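Local coordinates for cobalamin biosynthesis precorrin-6Y methylase (CbiE) (Archaeoglobus fulgidus, PDB 2BB3), which probably transfers methyl groups from S-adenosylmethionine to a precorrin intermediate on the pathway to adenosylcobalamin, and binds the by-product S-adenosylhomocysteine, at residues R33-E38 with P121-V126; S53-E58 with S206-I211; V128-L133 with H162-A167. All blocks are in the same frame, centred on the assembly; numbering follows the deposited sequence. Where two conformers were deposited one is given.

Contact 1 of 3, residues R33-E38 with P121-V126; sequences RGQTTE and PAISSV. With SAH (S-adenosyl-L-homocysteine), chain C.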
loop_
_atom_site.group_PDB
_atom_site.type_symbol
_atom_site.label_atom_id
_atom_site.label_comp_id
_atom_site.label_asym_id
_atom_site.label_seq_id
_atom_site.Cartn_x
_atom_site.Cartn_y
_atom_site.Cartn_z
ATOM N N ARG A 33 12.176 8.654 4.969
ATOM C CA ARG A 33 12.066 9.528 6.124
ATOM C C ARG A 33 10.838 10.413 5.942
ATOM O O ARG A 33 10.565 10.885 4.837
ATOM C CB ARG A 33 13.327 10.393 6.255
ATOM C CG ARG A 33 14.590 9.611 6.637
ATOM C CD ARG A 33 14.484 9.063 8.058
ATOM N NE ARG A 33 15.195 7.793 8.224
ATOM C CZ ARG A 33 16.438 7.662 8.683
ATOM N NH1 ARG A 33 17.146 8.729 9.038
ATOM N NH2 ARG A 33 16.977 6.453 8.787
ATOM N N GLY A 34 10.091 10.621 7.025
ATOM C CA GLY A 34 8.903 11.453 6.959
ATOM C C GLY A 34 7.701 10.776 6.317
ATOM O O GLY A 34 6.924 11.411 5.591
ATOM N N GLN A 35 7.553 9.478 6.573
ATOM C CA GLN A 35 6.430 8.728 6.029
ATOM C C GLN A 35 5.613 8.096 7.128
ATOM O O GLN A 35 4.702 7.321 6.866
ATOM C CB GLN A 35 6.901 7.670 5.043
ATOM C CG GLN A 35 7.281 8.259 3.702
ATOM C CD GLN A 35 7.478 7.210 2.643
ATOM O OE1 GLN A 35 7.998 6.135 2.920
ATOM N NE2 GLN A 35 7.081 7.520 1.415
ATOM N N THR A 36 5.940 8.453 8.364
ATOM C CA THR A 36 5.217 7.967 9.528
ATOM C C THR A 36 3.923 8.776 9.645
ATOM O O THR A 36 3.893 9.956 9.273
ATOM C CB THR A 36 6.064 8.146 10.793
ATOM O OG1 THR A 36 5.240 7.997 11.956
ATOM C CG2 THR A 36 6.741 9.513 10.795
ATOM N N THR A 37 2.859 8.148 10.150
ATOM C CA THR A 37 1.568 8.824 10.284
ATOM C C THR A 37 1.300 9.312 11.704
ATOM O O THR A 37 1.800 8.737 12.674
ATOM C CB THR A 37 0.394 7.907 9.851
ATOM O OG1 THR A 37 0.314 6.773 10.725
ATOM C CG2 THR A 37 0.599 7.428 8.421
ATOM N N GLU A 38 0.508 10.377 11.811
ATOM C CA GLU A 38 0.170 10.970 13.102
ATOM C C GLU A 38 -0.338 9.923 14.084
ATOM O O GLU A 38 -0.081 10.010 15.281
ATOM C CB GLU A 38 -0.894 12.064 12.938
ATOM C CG GLU A 38 -0.700 12.964 11.718
ATOM C CD GLU A 38 -1.636 14.170 11.702
ATOM O OE1 GLU A 38 -2.782 14.050 12.203
ATOM O OE2 GLU A 38 -1.230 15.233 11.173
ATOM N N PRO A 121 -1.087 0.741 9.478
ATOM C CA PRO A 121 -0.441 0.799 8.155
ATOM C C PRO A 121 0.601 1.893 8.002
ATOM O O PRO A 121 0.548 2.904 8.673
ATOM C CB PRO A 121 -1.597 1.075 7.199
ATOM C CG PRO A 121 -2.833 0.703 7.974
ATOM C CD PRO A 121 -2.511 1.110 9.374
ATOM N N ALA A 122 1.550 1.687 7.095
ATOM C CA ALA A 122 2.557 2.701 6.797
ATOM C C ALA A 122 2.876 2.541 5.306
ATOM O O ALA A 122 2.355 1.639 4.668
ATOM C CB ALA A 122 3.808 2.485 7.648
ATOM N N ILE A 123 3.735 3.388 4.759
ATOM C CA ILE A 123 4.082 3.291 3.350
ATOM C C ILE A 123 5.134 2.218 3.077
ATOM O O ILE A 123 6.203 2.202 3.682
ATOM C CB ILE A 123 4.498 4.687 2.839
ATOM C CG1 ILE A 123 3.199 5.523 2.726
ATOM C CG2 ILE A 123 5.237 4.599 1.493
ATOM C CD1 ILE A 123 3.411 6.958 2.782
ATOM N N SER A 124 4.799 1.296 2.177
ATOM C CA SER A 124 5.680 0.181 1.861
ATOM C C SER A 124 6.610 0.430 0.694
ATOM O O SER A 124 6.403 1.350 -0.094
ATOM C CB SER A 124 4.857 -1.080 1.573
ATOM O OG SER A 124 4.094 -0.923 0.399
ATOM N N SER A 125 7.631 -0.413 0.582
ATOM C CA SER A 125 8.589 -0.283 -0.500
ATOM C C SER A 125 7.820 -0.578 -1.782
ATOM O O SER A 125 8.188 -0.120 -2.876
ATOM C CB SER A 125 9.755 -1.263 -0.309
ATOM O OG SER A 125 9.302 -2.599 -0.189
ATOM N N VAL A 126 6.752 -1.350 -1.643
ATOM C CA VAL A 126 5.911 -1.666 -2.778
ATOM C C VAL A 126 5.290 -0.379 -3.308
ATOM O O VAL A 126 5.299 -0.131 -4.512
ATOM C CB VAL A 126 4.798 -2.684 -2.406
ATOM C CG1 VAL A 126 3.658 -2.629 -3.475
ATOM C CG2 VAL A 126 5.398 -4.092 -2.351
HETATM N N SAH C . 7.251 -4.440 5.356
HETATM C CA SAH C . 8.097 -4.024 4.310
HETATM C CB SAH C . 8.707 -5.214 3.571
HETATM C CG SAH C . 9.545 -6.285 4.254
HETATM S SD SAH C . 9.910 -7.785 3.383
HETATM C C SAH C . 7.336 -3.072 3.461
HETATM O O SAH C . 8.055 -2.533 2.718
HETATM O OXT SAH C . 6.145 -2.946 3.547
HETATM C "C5'" SAH C . 11.481 -7.090 2.959
HETATM C "C4'" SAH C . 11.685 -6.829 1.478
HETATM O "O4'" SAH C . 11.118 -5.660 1.031
HETATM C "C3'" SAH C . 13.095 -6.866 0.974
HETATM O "O3'" SAH C . 13.585 -8.122 0.763
HETATM C "C2'" SAH C . 12.947 -6.086 -0.281
HETATM O "O2'" SAH C . 12.627 -6.871 -1.346
HETATM C "C1'" SAH C . 11.819 -5.157 -0.013
HETATM N N9 SAH C . 12.308 -3.862 0.394
HETATM C C8 SAH C . 12.217 -3.373 1.594
HETATM N N7 SAH C . 12.685 -2.177 1.655
HETATM C C5 SAH C . 13.087 -1.866 0.483
HETATM C C6 SAH C . 13.648 -0.732 -0.004
HETATM N N6 SAH C . 13.912 0.297 0.717
HETATM N N1 SAH C . 13.949 -0.690 -1.285
HETATM C C2 SAH C . 13.711 -1.745 -2.070
HETATM N N3 SAH C . 13.157 -2.828 -1.574
HETATM C C4 SAH C . 12.856 -2.906 -0.319
#

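Contact 2 of 3, residues S53-E58 with S206-I211; sequences SRRALE and SDYTII. With SAH (S-adenosyl-L-homocysteine), chain C.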
loop_
_atom_site.group_PDB
_atom_site.type_symbol
_atom_site.label_atom_id
_atom_site.label_comp_id
_atom_site.label_asym_id
_atom_site.label_seq_id
_atom_site.Cartn_x
_atom_site.Cartn_y
_atom_site.Cartn_z
ATOM N N SER A 53 13.185 -4.291 14.507
ATOM C CA SER A 53 14.529 -4.473 13.962
ATOM C C SER A 53 15.207 -3.113 13.992
ATOM O O SER A 53 14.531 -2.082 14.098
ATOM C CB SER A 53 14.447 -4.906 12.507
ATOM O OG SER A 53 14.094 -3.784 11.712
ATOM N N ARG A 54 16.537 -3.053 13.934
ATOM C CA ARG A 54 17.160 -1.727 13.995
ATOM C C ARG A 54 16.675 -0.820 12.866
ATOM O O ARG A 54 16.370 0.348 13.122
ATOM C CB ARG A 54 18.702 -1.787 14.002
ATOM C CG ARG A 54 19.351 -0.505 14.601
ATOM C CD ARG A 54 20.895 -0.482 14.580
ATOM N NE ARG A 54 21.454 0.246 15.728
ATOM C CZ ARG A 54 21.462 1.572 15.872
ATOM N NH1 ARG A 54 20.948 2.362 14.939
ATOM N NH2 ARG A 54 21.968 2.112 16.974
ATOM N N ARG A 55 16.581 -1.321 11.631
ATOM C CA ARG A 55 16.081 -0.447 10.570
ATOM C C ARG A 55 14.707 0.127 10.898
ATOM O O ARG A 55 14.475 1.324 10.740
ATOM C CB ARG A 55 15.995 -1.201 9.240
ATOM C CG ARG A 55 17.273 -1.186 8.408
ATOM C CD ARG A 55 17.020 -1.721 6.987
ATOM N NE ARG A 55 15.964 -0.976 6.298
ATOM C CZ ARG A 55 16.050 0.308 5.956
ATOM N NH1 ARG A 55 17.146 1.010 6.231
ATOM N NH2 ARG A 55 15.035 0.897 5.338
ATOM N N ALA A 56 13.798 -0.729 11.355
ATOM C CA ALA A 56 12.462 -0.259 11.683
ATOM C C ALA A 56 12.525 0.795 12.795
ATOM O O ALA A 56 11.837 1.805 12.720
ATOM C CB ALA A 56 11.559 -1.428 12.095
ATOM N N LEU A 57 13.351 0.568 13.815
ATOM C CA LEU A 57 13.476 1.537 14.902
ATOM C C LEU A 57 14.130 2.823 14.428
ATOM O O LEU A 57 13.686 3.918 14.774
ATOM C CB LEU A 57 14.271 0.938 16.070
ATOM C CG LEU A 57 13.622 -0.321 16.641
ATOM C CD1 LEU A 57 14.497 -0.932 17.740
ATOM C CD2 LEU A 57 12.232 0.027 17.176
ATOM N N GLU A 58 15.186 2.685 13.636
ATOM C CA GLU A 58 15.882 3.848 13.109
ATOM C C GLU A 58 14.892 4.705 12.318
ATOM O O GLU A 58 14.680 5.881 12.632
ATOM C CB GLU A 58 17.064 3.414 12.222
ATOM C CG GLU A 58 18.273 2.879 13.008
ATOM C CD GLU A 58 19.430 2.375 12.130
ATOM O OE1 GLU A 58 20.589 2.352 12.620
ATOM O OE2 GLU A 58 19.190 1.986 10.963
ATOM N N SER A 206 21.677 -6.305 -3.993
ATOM C CA SER A 206 21.128 -5.762 -2.757
ATOM C C SER A 206 20.018 -6.624 -2.174
ATOM O O SER A 206 19.219 -7.218 -2.916
ATOM C CB SER A 206 20.569 -4.368 -3.001
ATOM O OG SER A 206 20.019 -3.852 -1.811
ATOM N N ASP A 207 19.960 -6.702 -0.848
ATOM C CA ASP A 207 18.895 -7.469 -0.211
ATOM C C ASP A 207 17.588 -6.681 -0.161
ATOM O O ASP A 207 16.560 -7.199 0.260
ATOM C CB ASP A 207 19.303 -7.905 1.188
ATOM C CG ASP A 207 20.317 -9.034 1.158
ATOM O OD1 ASP A 207 20.240 -9.864 0.213
ATOM O OD2 ASP A 207 21.176 -9.091 2.064
ATOM N N TYR A 208 17.643 -5.426 -0.590
ATOM C CA TYR A 208 16.451 -4.588 -0.647
ATOM C C TYR A 208 16.182 -4.344 -2.122
ATOM O O TYR A 208 16.399 -3.242 -2.634
ATOM C CB TYR A 208 16.692 -3.263 0.073
ATOM C CG TYR A 208 17.034 -3.475 1.522
ATOM C CD1 TYR A 208 18.360 -3.447 1.954
ATOM C CD2 TYR A 208 16.043 -3.806 2.448
ATOM C CE1 TYR A 208 18.694 -3.761 3.272
ATOM C CE2 TYR A 208 16.365 -4.124 3.771
ATOM C CZ TYR A 208 17.690 -4.103 4.168
ATOM O OH TYR A 208 18.035 -4.467 5.443
ATOM N N THR A 209 15.719 -5.388 -2.801
ATOM C CA THR A 209 15.467 -5.302 -4.235
ATOM C C THR A 209 14.043 -5.621 -4.635
ATOM O O THR A 209 13.510 -6.683 -4.307
ATOM C CB THR A 209 16.401 -6.274 -5.010
ATOM O OG1 THR A 209 17.764 -5.941 -4.720
ATOM C CG2 THR A 209 16.194 -6.152 -6.509
ATOM N N ILE A 210 13.403 -4.697 -5.332
ATOM C CA ILE A 210 12.070 -5.004 -5.796
ATOM C C ILE A 210 12.272 -5.284 -7.268
ATOM O O ILE A 210 12.971 -4.541 -7.953
ATOM C CB ILE A 210 11.070 -3.865 -5.502
ATOM C CG1 ILE A 210 10.684 -3.913 -4.007
ATOM C CG2 ILE A 210 9.817 -4.037 -6.366
ATOM C CD1 ILE A 210 9.792 -2.799 -3.552
ATOM N N ILE A 211 11.711 -6.395 -7.736
ATOM C CA ILE A 211 11.879 -6.808 -9.134
ATOM C C ILE A 211 10.581 -6.634 -9.903
ATOM O O ILE A 211 9.628 -7.337 -9.635
ATOM C CB ILE A 211 12.290 -8.294 -9.213
ATOM C CG1 ILE A 211 13.648 -8.501 -8.527
ATOM C CG2 ILE A 211 12.313 -8.754 -10.670
ATOM C CD1 ILE A 211 14.160 -9.969 -8.576
HETATM N N SAH C . 7.251 -4.440 5.356
HETATM C CA SAH C . 8.097 -4.024 4.310
HETATM C CB SAH C . 8.707 -5.214 3.571
HETATM C CG SAH C . 9.545 -6.285 4.254
HETATM S SD SAH C . 9.910 -7.785 3.383
HETATM C C SAH C . 7.336 -3.072 3.461
HETATM O O SAH C . 8.055 -2.533 2.718
HETATM O OXT SAH C . 6.145 -2.946 3.547
HETATM C "C5'" SAH C . 11.481 -7.090 2.959
HETATM C "C4'" SAH C . 11.685 -6.829 1.478
HETATM O "O4'" SAH C . 11.118 -5.660 1.031
HETATM C "C3'" SAH C . 13.095 -6.866 0.974
HETATM O "O3'" SAH C . 13.585 -8.122 0.763
HETATM C "C2'" SAH C . 12.947 -6.086 -0.281
HETATM O "O2'" SAH C . 12.627 -6.871 -1.346
HETATM C "C1'" SAH C . 11.819 -5.157 -0.013
HETATM N N9 SAH C . 12.308 -3.862 0.394
HETATM C C8 SAH C . 12.217 -3.373 1.594
HETATM N N7 SAH C . 12.685 -2.177 1.655
HETATM C C5 SAH C . 13.087 -1.866 0.483
HETATM C C6 SAH C . 13.648 -0.732 -0.004
HETATM N N6 SAH C . 13.912 0.297 0.717
HETATM N N1 SAH C . 13.949 -0.690 -1.285
HETATM C C2 SAH C . 13.711 -1.745 -2.070
HETATM N N3 SAH C . 13.157 -2.828 -1.574
HETATM C C4 SAH C . 12.856 -2.906 -0.319
#

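Contact 3 of 3, residues V128-L133 with H162-A167; sequences VALARL and HLLILA. With SAH (S-adenosyl-L-homocysteine), chain C.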
loop_
_atom_site.group_PDB
_atom_site.type_symbol
_atom_site.label_atom_id
_atom_site.label_comp_id
_atom_site.label_asym_id
_atom_site.label_seq_id
_atom_site.Cartn_x
_atom_site.Cartn_y
_atom_site.Cartn_z
ATOM N N VAL A 128 6.373 2.720 -2.844
ATOM C CA VAL A 128 7.404 3.608 -3.369
ATOM C C VAL A 128 7.796 3.167 -4.784
ATOM O O VAL A 128 7.925 4.010 -5.669
ATOM C CB VAL A 128 8.629 3.640 -2.416
ATOM C CG1 VAL A 128 9.782 4.394 -3.039
ATOM C CG2 VAL A 128 8.225 4.304 -1.099
ATOM N N ALA A 129 7.946 1.856 -5.004
ATOM C CA ALA A 129 8.309 1.340 -6.334
ATOM C C ALA A 129 7.213 1.642 -7.370
ATOM O O ALA A 129 7.489 2.086 -8.486
ATOM C CB ALA A 129 8.569 -0.196 -6.274
ATOM N N LEU A 130 5.966 1.402 -6.983
ATOM C CA LEU A 130 4.832 1.651 -7.865
ATOM C C LEU A 130 4.787 3.119 -8.232
ATOM O O LEU A 130 4.435 3.480 -9.354
ATOM C CB LEU A 130 3.532 1.236 -7.180
ATOM C CG LEU A 130 2.826 -0.040 -7.661
ATOM C CD1 LEU A 130 3.751 -0.952 -8.461
ATOM C CD2 LEU A 130 2.235 -0.740 -6.469
ATOM N N ALA A 131 5.143 3.976 -7.285
ATOM C CA ALA A 131 5.148 5.405 -7.561
ATOM C C ALA A 131 6.258 5.776 -8.534
ATOM O O ALA A 131 6.078 6.662 -9.356
ATOM C CB ALA A 131 5.284 6.197 -6.277
ATOM N N ARG A 132 7.402 5.101 -8.448
ATOM C CA ARG A 132 8.506 5.387 -9.378
ATOM C C ARG A 132 8.149 4.958 -10.798
ATOM O O ARG A 132 8.490 5.634 -11.755
ATOM C CB ARG A 132 9.782 4.622 -8.987
ATOM C CG ARG A 132 10.396 5.019 -7.671
ATOM C CD ARG A 132 10.967 6.429 -7.697
ATOM N NE ARG A 132 11.866 6.599 -6.567
ATOM C CZ ARG A 132 11.503 7.041 -5.371
ATOM N NH1 ARG A 132 10.235 7.380 -5.153
ATOM N NH2 ARG A 132 12.404 7.106 -4.386
ATOM N N LEU A 133 7.464 3.822 -10.904
ATOM C CA LEU A 133 7.075 3.219 -12.179
ATOM C C LEU A 133 5.791 3.756 -12.784
ATOM O O LEU A 133 5.517 3.505 -13.955
ATOM C CB LEU A 133 6.885 1.706 -12.007
ATOM C CG LEU A 133 8.063 0.839 -11.563
ATOM C CD1 LEU A 133 7.548 -0.494 -11.093
ATOM C CD2 LEU A 133 9.022 0.662 -12.735
ATOM N N HIS A 162 1.426 -7.864 -13.946
ATOM C CA HIS A 162 2.859 -7.652 -13.923
ATOM C C HIS A 162 3.192 -8.249 -12.561
ATOM O O HIS A 162 2.312 -8.404 -11.722
ATOM C CB HIS A 162 3.229 -6.165 -13.821
ATOM C CG HIS A 162 2.648 -5.309 -14.893
ATOM N ND1 HIS A 162 2.825 -5.565 -16.230
ATOM C CD2 HIS A 162 1.970 -4.130 -14.820
ATOM C CE1 HIS A 162 2.292 -4.585 -16.943
ATOM N NE2 HIS A 162 1.771 -3.705 -16.103
ATOM N N LEU A 163 4.450 -8.576 -12.335
ATOM C CA LEU A 163 4.844 -9.077 -11.033
ATOM C C LEU A 163 5.699 -8.010 -10.363
ATOM O O LEU A 163 6.499 -7.339 -11.010
ATOM C CB LEU A 163 5.657 -10.370 -11.152
ATOM C CG LEU A 163 4.913 -11.630 -11.606
ATOM C CD1 LEU A 163 5.860 -12.827 -11.501
ATOM C CD2 LEU A 163 3.675 -11.861 -10.738
ATOM N N LEU A 164 5.489 -7.843 -9.064
ATOM C CA LEU A 164 6.282 -6.919 -8.270
ATOM C C LEU A 164 6.798 -7.878 -7.191
ATOM O O LEU A 164 6.071 -8.253 -6.273
ATOM C CB LEU A 164 5.409 -5.810 -7.671
ATOM C CG LEU A 164 6.176 -4.508 -7.393
ATOM C CD1 LEU A 164 6.712 -3.944 -8.704
ATOM C CD2 LEU A 164 5.280 -3.488 -6.716
ATOM N N ILE A 165 8.052 -8.292 -7.323
ATOM C CA ILE A 165 8.639 -9.253 -6.401
ATOM C C ILE A 165 9.504 -8.608 -5.330
ATOM O O ILE A 165 10.403 -7.844 -5.638
ATOM C CB ILE A 165 9.521 -10.267 -7.179
ATOM C CG1 ILE A 165 8.713 -10.901 -8.312
ATOM C CG2 ILE A 165 10.055 -11.339 -6.237
ATOM C CD1 ILE A 165 9.592 -11.598 -9.370
ATOM N N LEU A 166 9.217 -8.899 -4.072
ATOM C CA LEU A 166 10.051 -8.370 -3.003
ATOM C C LEU A 166 11.177 -9.387 -2.892
ATOM O O LEU A 166 10.962 -10.505 -2.423
ATOM C CB LEU A 166 9.268 -8.261 -1.691
ATOM C CG LEU A 166 8.033 -7.350 -1.749
ATOM C CD1 LEU A 166 7.789 -6.743 -0.405
ATOM C CD2 LEU A 166 8.244 -6.239 -2.738
ATOM N N ALA A 167 12.372 -9.015 -3.340
ATOM C CA ALA A 167 13.473 -9.954 -3.307
ATOM C C ALA A 167 14.677 -9.489 -2.512
ATOM O O ALA A 167 14.775 -8.339 -2.095
ATOM C CB ALA A 167 13.908 -10.274 -4.747
HETATM N N SAH C . 7.251 -4.440 5.356
HETATM C CA SAH C . 8.097 -4.024 4.310
HETATM C CB SAH C . 8.707 -5.214 3.571
HETATM C CG SAH C . 9.545 -6.285 4.254
HETATM S SD SAH C . 9.910 -7.785 3.383
HETATM C C SAH C . 7.336 -3.072 3.461
HETATM O O SAH C . 8.055 -2.533 2.718
HETATM O OXT SAH C . 6.145 -2.946 3.547
HETATM C "C5'" SAH C . 11.481 -7.090 2.959
HETATM C "C4'" SAH C . 11.685 -6.829 1.478
HETATM O "O4'" SAH C . 11.118 -5.660 1.031
HETATM C "C3'" SAH C . 13.095 -6.866 0.974
HETATM O "O3'" SAH C . 13.585 -8.122 0.763
HETATM C "C2'" SAH C . 12.947 -6.086 -0.281
HETATM O "O2'" SAH C . 12.627 -6.871 -1.346
HETATM C "C1'" SAH C . 11.819 -5.157 -0.013
HETATM N N9 SAH C . 12.308 -3.862 0.394
HETATM C C8 SAH C . 12.217 -3.373 1.594
HETATM N N7 SAH C . 12.685 -2.177 1.655
HETATM C C5 SAH C . 13.087 -1.866 0.483
HETATM C C6 SAH C . 13.648 -0.732 -0.004
HETATM N N6 SAH C . 13.912 0.297 0.717
HETATM N N1 SAH C . 13.949 -0.690 -1.285
HETATM C C2 SAH C . 13.711 -1.745 -2.070
HETATM N N3 SAH C . 13.157 -2.828 -1.574
HETATM C C4 SAH C . 12.856 -2.906 -0.319
#

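Contact 1 of 3, residues R33-E38 with P121-V126
Pro-121 brings its backbone O to 4.4 Å from Thr-37 OG1, a separation that indicates packing only; the hydroxyl instead caps the next helix through Ala-40 N. The proline ring packs on Ile-123 of the second subunit. From there the chain runs through Ala-122 to Ile-123, where the main contact lies. Its CG2 methyl lies about equally far from three atoms of the Gln-35 amide, 3.5 Å from NE2 and OE1 and 3.6 Å from CD, approaching the group at a tilt. The two side chains cross at about a right angle. Gln-35 reaches this position with CG anti to its carbonyl carbon (chi1 -77°) and an extended chain beyond, while OE1 is gripped by the backbone N atoms of Thr-31 and Cys-32. With an alanine here that carbonyl is gone, and both N-H groups would probably be left without this partner and Ile-123 CG2 without its cover. Ile-123 also packs on Thr-37 of the second subunit, at the dimer interface of this tetrapyrrole methylase. Ser-124 follows as the N-cap of helix 125-133. At its first turn Ser-125 holds the carboxylate of S-adenosylhomocysteine: Ser-125 N donates to SAH O at 3.0 Å, nearly straight at 175°, and Ser-125 OG donates to the same oxygen at 3.2 Å. The helix N terminus probably also stabilises the carboxylate's negative charge. Val-126 then turns onto Leu-164 and Leu-166.

Contact 2 of 3, residues S53-E58 with S206-I211
Arg-55 brings its CD obliquely against the phenol end of Tyr-208, with CD 3.3 Å from Tyr-208 OH and 3.8 Å from Tyr-208 CZ. The pair spans the cleft between the two alpha/beta domains of the tetrapyrrole methylase fold, one residue coming from helix 54-59 and the other from the turn leading into strand 209-213. The two side chains slide past each other in opposite directions, and the guanidinium and ring planes are 59° apart, which excludes a parallel stack. The bend of Arg-55 at chi3 (56°) turns its guanidinium toward the ring at a slant: CZ is 5.3 Å from the Tyr-208 ring centroid, long enough that any cation-pi attraction is weak at most. No hydrogen bond joins the segments, and Arg-55 also packs on Met-189. At the start of helix 54-59, Ser-53 is the N-cap, its OG accepting from Ala-56 N.

On the opposing segment, an ST turn at Ser-206, with OG accepting from Tyr-208 N at 3.1 Å, probably helps fix the loop beside S-adenosylhomocysteine. Tyr-208 CD2 lies 3.9 Å from SAH C8, which sits at the ring edge and in its plane. Beyond it, Ile-210 CG1 approaches the adenine at SAH N3, 3.6 Å away. The backbone also meets the ribose, Thr-209 O lying 3.1 Å from SAH O2'. Thr-209 OG1 in turn donates to Ser-206 O over 2.6 Å, from above the carbonyl plane.

Contact 3 of 3, residues V128-L133 with H162-A167
Leu-164 accounts for more than half of the surface buried here, and its two methyls go to two different residues of the helix. With CG anti to the backbone N (chi1 -154°), the side chain rises from the strand toward helix 125-133. Its CD2 meets Leu-130 CD1 at 3.4 Å, closer than two methyls normally sit, and Leu-130 CD2 at 4.1 Å; its CD1 faces Leu-133 CD1 at 4.3 Å. Leu-130 crosses Leu-164 obliquely and departs from a staggered conformation at both chi1 (-107°) and chi2 (18°), so the exact placing of its methyls is somewhat doubtful although the apolar contact itself is clear. The two leucines also mark the closest approach of CA atoms between the two segments, Leu-130 CA lying 8.7 Å from Leu-164 CA.

The geometry is that of an alpha/beta layer: helix 125-133 packs on one face of the mixed sheet, in which strand 162-167 lies between strands 140-144 and 209-213. On that face Leu-164 also touches Ile-210 and Phe-212, and Leu-133 joins it on Phe-212. Leu-163, on the other side of the strand, packs against helix 157-160.

The strand's C-terminal end enters the S-adenosylhomocysteine pocket. Ala-167 O lies 2.7 Å from SAH O2' and 3.1 Å from SAH O3', so one carbonyl is within hydrogen-bonding distance of both ribose hydroxyls. Next to it Leu-166 turns its side chain to the sugar, its CD1 being 3.8 Å from SAH O4'.

In the fold
From the N terminus, contact 1 opens in the loop after strand 23-28 and closes at the start of helix 125-133, enclosing most of the parallel-sheet domain. Contact 2 opens within that loop, at 53-58, but closes only at 206-211, so the two cross; it bridges helix 54-59 of the parallel-sheet domain and the turn before strand 209-213 of the mixed sheet. Contact 3 begins after contact 1 has closed and is nested inside contact 2, tying helix 125-133 to the mixed sheet. The three meet at S-adenosylhomocysteine. Ile-210 packs on Ser-125, linking contacts 1 and 2; contacts 1 and 3 share helix 125-133; adjacent strands join contacts 2 and 3, probably with an Ala-167 N to Thr-209 O hydrogen bond.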